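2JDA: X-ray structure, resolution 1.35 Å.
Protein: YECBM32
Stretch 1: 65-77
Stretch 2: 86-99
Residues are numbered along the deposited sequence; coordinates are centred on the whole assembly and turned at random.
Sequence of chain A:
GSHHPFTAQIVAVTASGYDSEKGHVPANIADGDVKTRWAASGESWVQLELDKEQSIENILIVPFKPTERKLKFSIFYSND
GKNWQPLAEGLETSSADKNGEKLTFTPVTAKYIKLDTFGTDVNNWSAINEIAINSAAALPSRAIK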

# COMPACT_ATOMS: atom_id res chain seq x y z
N LYS A 65 6.66 -4.77 10.69
CA LYS A 65 7.97 -5.41 11.04
C LYS A 65 8.97 -5.33 9.90
O LYS A 65 9.54 -6.34 9.47
CB LYS A 65 7.75 -6.86 11.52
CG LYS A 65 6.97 -7.04 12.84
CD LYS A 65 6.94 -8.55 13.28
CE LYS A 65 6.52 -8.68 14.73
NZ LYS A 65 6.32 -10.12 15.15
N PRO A 66 9.19 -4.12 9.40
CA PRO A 66 9.96 -3.95 8.17
C PRO A 66 11.40 -4.43 8.24
O PRO A 66 11.93 -4.88 7.22
CB PRO A 66 9.93 -2.46 7.95
CG PRO A 66 9.69 -1.86 9.31
CD PRO A 66 8.81 -2.85 10.02
N THR A 67 12.04 -4.35 9.42
CA THR A 67 13.44 -4.79 9.49
C THR A 67 13.60 -6.30 9.54
O THR A 67 14.70 -6.80 9.36
CB THR A 67 14.19 -4.15 10.67
OG1 THR A 67 13.63 -4.61 11.92
CG2 THR A 67 14.16 -2.60 10.64
N GLU A 68 12.49 -7.01 9.76
CA GLU A 68 12.46 -8.47 9.70
C GLU A 68 11.92 -9.06 8.44
O GLU A 68 12.21 -10.18 8.13
CB GLU A 68 11.62 -8.99 10.86
CG GLU A 68 12.17 -8.63 12.24
CD GLU A 68 11.27 -9.00 13.42
OE1 GLU A 68 10.35 -9.83 13.30
OE2 GLU A 68 11.48 -8.43 14.51
N ARG A 69 11.05 -8.33 7.71
CA ARG A 69 10.23 -8.90 6.68
C ARG A 69 10.12 -7.92 5.51
O ARG A 69 9.68 -6.77 5.72
CB ARG A 69 8.80 -9.12 7.19
CG ARG A 69 8.74 -9.91 8.46
CD ARG A 69 7.35 -10.18 8.89
NE ARG A 69 7.35 -10.97 10.11
CZ ARG A 69 6.25 -11.28 10.77
NH1 ARG A 69 5.07 -10.88 10.33
NH2 ARG A 69 6.34 -11.99 11.89
N LYS A 70 10.48 -8.39 4.32
CA LYS A 70 10.33 -7.60 3.09
C LYS A 70 9.08 -8.07 2.35
O LYS A 70 8.95 -9.23 2.01
CB LYS A 70 11.53 -7.81 2.18
CG LYS A 70 12.82 -7.27 2.73
CD LYS A 70 13.85 -7.12 1.64
CE LYS A 70 14.71 -8.27 1.57
NZ LYS A 70 15.92 -7.92 2.37
N LEU A 71 8.15 -7.16 2.13
CA LEU A 71 6.88 -7.43 1.48
C LEU A 71 7.06 -7.36 -0.02
O LEU A 71 7.63 -6.38 -0.53
CB LEU A 71 5.86 -6.38 1.93
CG LEU A 71 4.47 -6.46 1.30
CD1 LEU A 71 3.74 -7.66 1.76
CD2 LEU A 71 3.73 -5.19 1.64
N LYS A 72 6.55 -8.36 -0.71
CA LYS A 72 6.55 -8.42 -2.15
C LYS A 72 5.20 -7.90 -2.62
O LYS A 72 4.16 -8.36 -2.12
CB LYS A 72 6.74 -9.83 -2.64
CG LYS A 72 7.96 -10.49 -2.11
CD LYS A 72 8.06 -11.95 -2.57
CE LYS A 72 8.79 -12.86 -1.59
NZ LYS A 72 7.96 -14.12 -1.56
N PHE A 73 5.18 -6.96 -3.57
CA PHE A 73 3.95 -6.37 -4.03
C PHE A 73 4.06 -5.68 -5.36
O PHE A 73 5.16 -5.40 -5.83
CB PHE A 73 3.41 -5.38 -2.97
CG PHE A 73 4.24 -4.11 -2.81
CD1 PHE A 73 3.75 -2.87 -3.24
CD2 PHE A 73 5.50 -4.12 -2.24
CE1 PHE A 73 4.50 -1.76 -3.11
CE2 PHE A 73 6.26 -2.99 -2.13
CZ PHE A 73 5.72 -1.79 -2.55
N SER A 74 2.90 -5.39 -5.93
CA SER A 74 2.72 -4.62 -7.15
C SER A 74 1.70 -3.52 -6.92
O SER A 74 0.85 -3.67 -6.06
CB SER A 74 2.27 -5.52 -8.32
OG SER A 74 3.24 -6.51 -8.58
N ILE A 75 1.81 -2.42 -7.65
CA ILE A 75 0.88 -1.28 -7.49
C ILE A 75 0.27 -0.95 -8.81
O ILE A 75 0.98 -0.84 -9.81
CB ILE A 75 1.56 0.00 -6.99
CG1 ILE A 75 2.40 -0.25 -5.78
CG2 ILE A 75 0.54 1.07 -6.68
CD1 ILE A 75 3.29 0.92 -5.41
N PHE A 76 -1.05 -0.77 -8.80
CA PHE A 76 -1.86 -0.49 -9.96
C PHE A 76 -2.73 0.73 -9.71
O PHE A 76 -3.05 1.05 -8.55
CB PHE A 76 -2.76 -1.68 -10.36
CG PHE A 76 -1.99 -2.89 -10.70
CD1 PHE A 76 -1.61 -3.14 -12.02
CD2 PHE A 76 -1.58 -3.77 -9.71
CE1 PHE A 76 -0.86 -4.29 -12.32
CE2 PHE A 76 -0.84 -4.89 -10.01
CZ PHE A 76 -0.46 -5.12 -11.33
N TYR A 77 -3.08 1.41 -10.79
CA TYR A 77 -4.00 2.54 -10.69
C TYR A 77 -5.11 2.43 -11.73
O TYR A 77 -5.00 1.78 -12.76
CB TYR A 77 -3.27 3.88 -10.83
CG TYR A 77 -2.66 4.16 -12.19
CD1 TYR A 77 -3.31 4.96 -13.13
CD2 TYR A 77 -1.43 3.60 -12.56
CE1 TYR A 77 -2.71 5.21 -14.40
CE2 TYR A 77 -0.87 3.84 -13.82
CZ TYR A 77 -1.50 4.67 -14.72
OH TYR A 77 -0.89 4.87 -15.97
N PRO A 86 -0.26 -0.65 -14.40
CA PRO A 86 0.75 -0.74 -13.37
C PRO A 86 1.51 0.54 -13.16
O PRO A 86 1.94 1.19 -14.16
CB PRO A 86 1.67 -1.82 -13.88
CG PRO A 86 1.53 -1.72 -15.30
CD PRO A 86 0.15 -1.32 -15.64
N LEU A 87 1.75 0.87 -11.89
CA LEU A 87 2.80 1.81 -11.54
C LEU A 87 4.12 1.11 -11.43
O LEU A 87 5.14 1.68 -11.87
CB LEU A 87 2.54 2.49 -10.23
CG LEU A 87 1.46 3.54 -10.15
CD1 LEU A 87 1.33 4.11 -8.74
CD2 LEU A 87 1.71 4.68 -11.19
N ALA A 88 4.13 -0.10 -10.89
CA ALA A 88 5.27 -0.98 -10.81
C ALA A 88 4.83 -2.37 -10.37
O ALA A 88 3.90 -2.52 -9.58
CB ALA A 88 6.34 -0.41 -9.84
N GLU A 89 5.52 -3.39 -10.84
CA GLU A 89 5.22 -4.75 -10.48
C GLU A 89 6.45 -5.44 -9.87
O GLU A 89 7.61 -5.12 -10.25
CB GLU A 89 4.70 -5.56 -11.67
CG GLU A 89 3.39 -5.09 -12.21
CD GLU A 89 2.79 -6.07 -13.21
OE1 GLU A 89 2.28 -7.15 -12.80
OE2 GLU A 89 2.78 -5.72 -14.40
N GLY A 90 6.21 -6.35 -8.94
CA GLY A 90 7.25 -7.18 -8.34
C GLY A 90 8.28 -6.39 -7.54
O GLY A 90 9.47 -6.69 -7.58
N LEU A 91 7.83 -5.38 -6.82
CA LEU A 91 8.64 -4.65 -5.85
C LEU A 91 8.80 -5.41 -4.55
O LEU A 91 7.97 -6.24 -4.23
CB LEU A 91 7.94 -3.31 -5.45
CG LEU A 91 7.65 -2.34 -6.57
CD1 LEU A 91 6.93 -1.14 -6.11
CD2 LEU A 91 8.95 -1.88 -7.18
N GLU A 92 9.84 -5.11 -3.79
CA GLU A 92 9.94 -5.50 -2.39
C GLU A 92 10.17 -4.27 -1.55
O GLU A 92 10.96 -3.39 -1.94
CB GLU A 92 11.14 -6.41 -2.18
CG GLU A 92 11.02 -7.83 -2.66
CD GLU A 92 12.27 -8.57 -2.17
OE1 GLU A 92 12.15 -9.50 -1.41
OE2 GLU A 92 13.39 -8.12 -2.50
N THR A 93 9.58 -4.21 -0.37
CA THR A 93 9.88 -3.17 0.59
C THR A 93 11.29 -3.38 1.15
O THR A 93 11.85 -4.46 1.15
CB THR A 93 8.89 -3.08 1.74
OG1 THR A 93 8.82 -4.32 2.48
CG2 THR A 93 7.51 -2.75 1.20
N SER A 94 11.84 -2.29 1.62
CA SER A 94 13.16 -2.31 2.24
C SER A 94 13.09 -2.77 3.68
O SER A 94 12.13 -2.49 4.40
CB SER A 94 13.74 -0.91 2.19
OG SER A 94 15.02 -0.91 2.81
N SER A 95 14.13 -3.46 4.12
CA SER A 95 14.29 -3.82 5.53
C SER A 95 15.30 -2.93 6.25
O SER A 95 15.66 -3.23 7.38
CB SER A 95 14.68 -5.29 5.66
OG SER A 95 15.87 -5.61 4.95
N ALA A 96 15.67 -1.80 5.64
CA ALA A 96 16.75 -0.98 6.16
C ALA A 96 16.37 -0.34 7.48
O ALA A 96 17.21 -0.22 8.38
CB ALA A 96 17.15 0.08 5.18
N ASP A 97 15.14 0.10 7.61
CA ASP A 97 14.68 0.79 8.82
C ASP A 97 13.17 0.74 9.03
O ASP A 97 12.45 0.07 8.28
CB ASP A 97 15.22 2.25 8.85
CG ASP A 97 14.64 3.10 7.81
OD1 ASP A 97 13.45 2.97 7.47
OD2 ASP A 97 15.35 3.95 7.22
N LYS A 98 12.71 1.39 10.11
CA LYS A 98 11.30 1.34 10.54
C LYS A 98 10.53 2.60 10.16
O LYS A 98 9.44 2.84 10.65
CB LYS A 98 11.21 1.12 12.05
CG LYS A 98 11.79 -0.21 12.50
CD LYS A 98 11.89 -0.31 14.04
CE LYS A 98 12.34 -1.65 14.50
NZ LYS A 98 12.12 -1.75 15.99
N ASN A 99 11.09 3.39 9.25
CA ASN A 99 10.50 4.67 8.90
C ASN A 99 9.45 4.64 7.77
O ASN A 99 8.83 5.65 7.50
CB ASN A 99 11.61 5.58 8.41
CG ASN A 99 12.52 6.04 9.51
OD1 ASN A 99 12.16 6.08 10.69
ND2 ASN A 99 13.72 6.45 9.09
O HOH W 1 9.99 -4.21 4.81
O HOH W 2 10.26 -10.59 -0.10
O HOH W 3 16.12 -8.37 5.34
O HOH W 4 1.82 -8.11 -10.34

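What holds the two backbones together? They run antiparallel, and paired amides and carbonyls join them along much of their length. Phe73 N donates to Leu91 O at 3.0 Å, and Leu91 N returns a bond to Phe73 O at 2.8 Å. Farther along, Ile75 N reaches Ala88 O at 2.8 Å, while Ile75 O accepts from Leu87 N at 2.8 Å and, weakly, from Ala88 N at 3.4 Å. This doubly used carbonyl lies where the register slips, one of two beta bulges.

How do side-chain hydroxyls extend the ladder? Thr93 N donates to Leu71 O at 2.9 Å, but the return bond, from Leu71 N, ends on Thr93 OG1, also at 2.9 Å, so a side chain takes the place of a backbone carbonyl. Near the bulge between Phe73 and Ile75, Ser74 OG accepts from Gly90 N at 3.0 Å. The chain turns a corner here, and Gly90 has a positive phi, a conformation glycine adopts readily.

Where does water fill in? One water bonds Arg69 O, Thr93 OG1 and Ser94 O; a second donates to both Lys70 O and Glu92 OE1; a third joins Lys70 NZ to Ser95 OG; and a fourth links Ser74 OG to Glu89 OE1. Each water connects polar groups of the two stretches.

Which side chains pack? Phe73, Leu91 and Ile75 share one face of the sheet, where Leu91 CB makes a CH-pi contact over the Phe73 ring, 3.7 Å from Phe73 CE2. Ile75 CG2 meets Leu87 CD1 at 3.8 Å. Phe76 projects from the other face, its CE1 3.9 Å from Pro86 CB. Tyr77 CD2 touches Leu87 CD2 at 3.6 Å. These apolar groups meet through van der Waals contact, shielding one another from solvent. Beyond the ladder the chains stay close without direct backbone N-H...O bonds: Ser95 CA approaches Pro66 O at 3.1 Å, a CA-H...O contact.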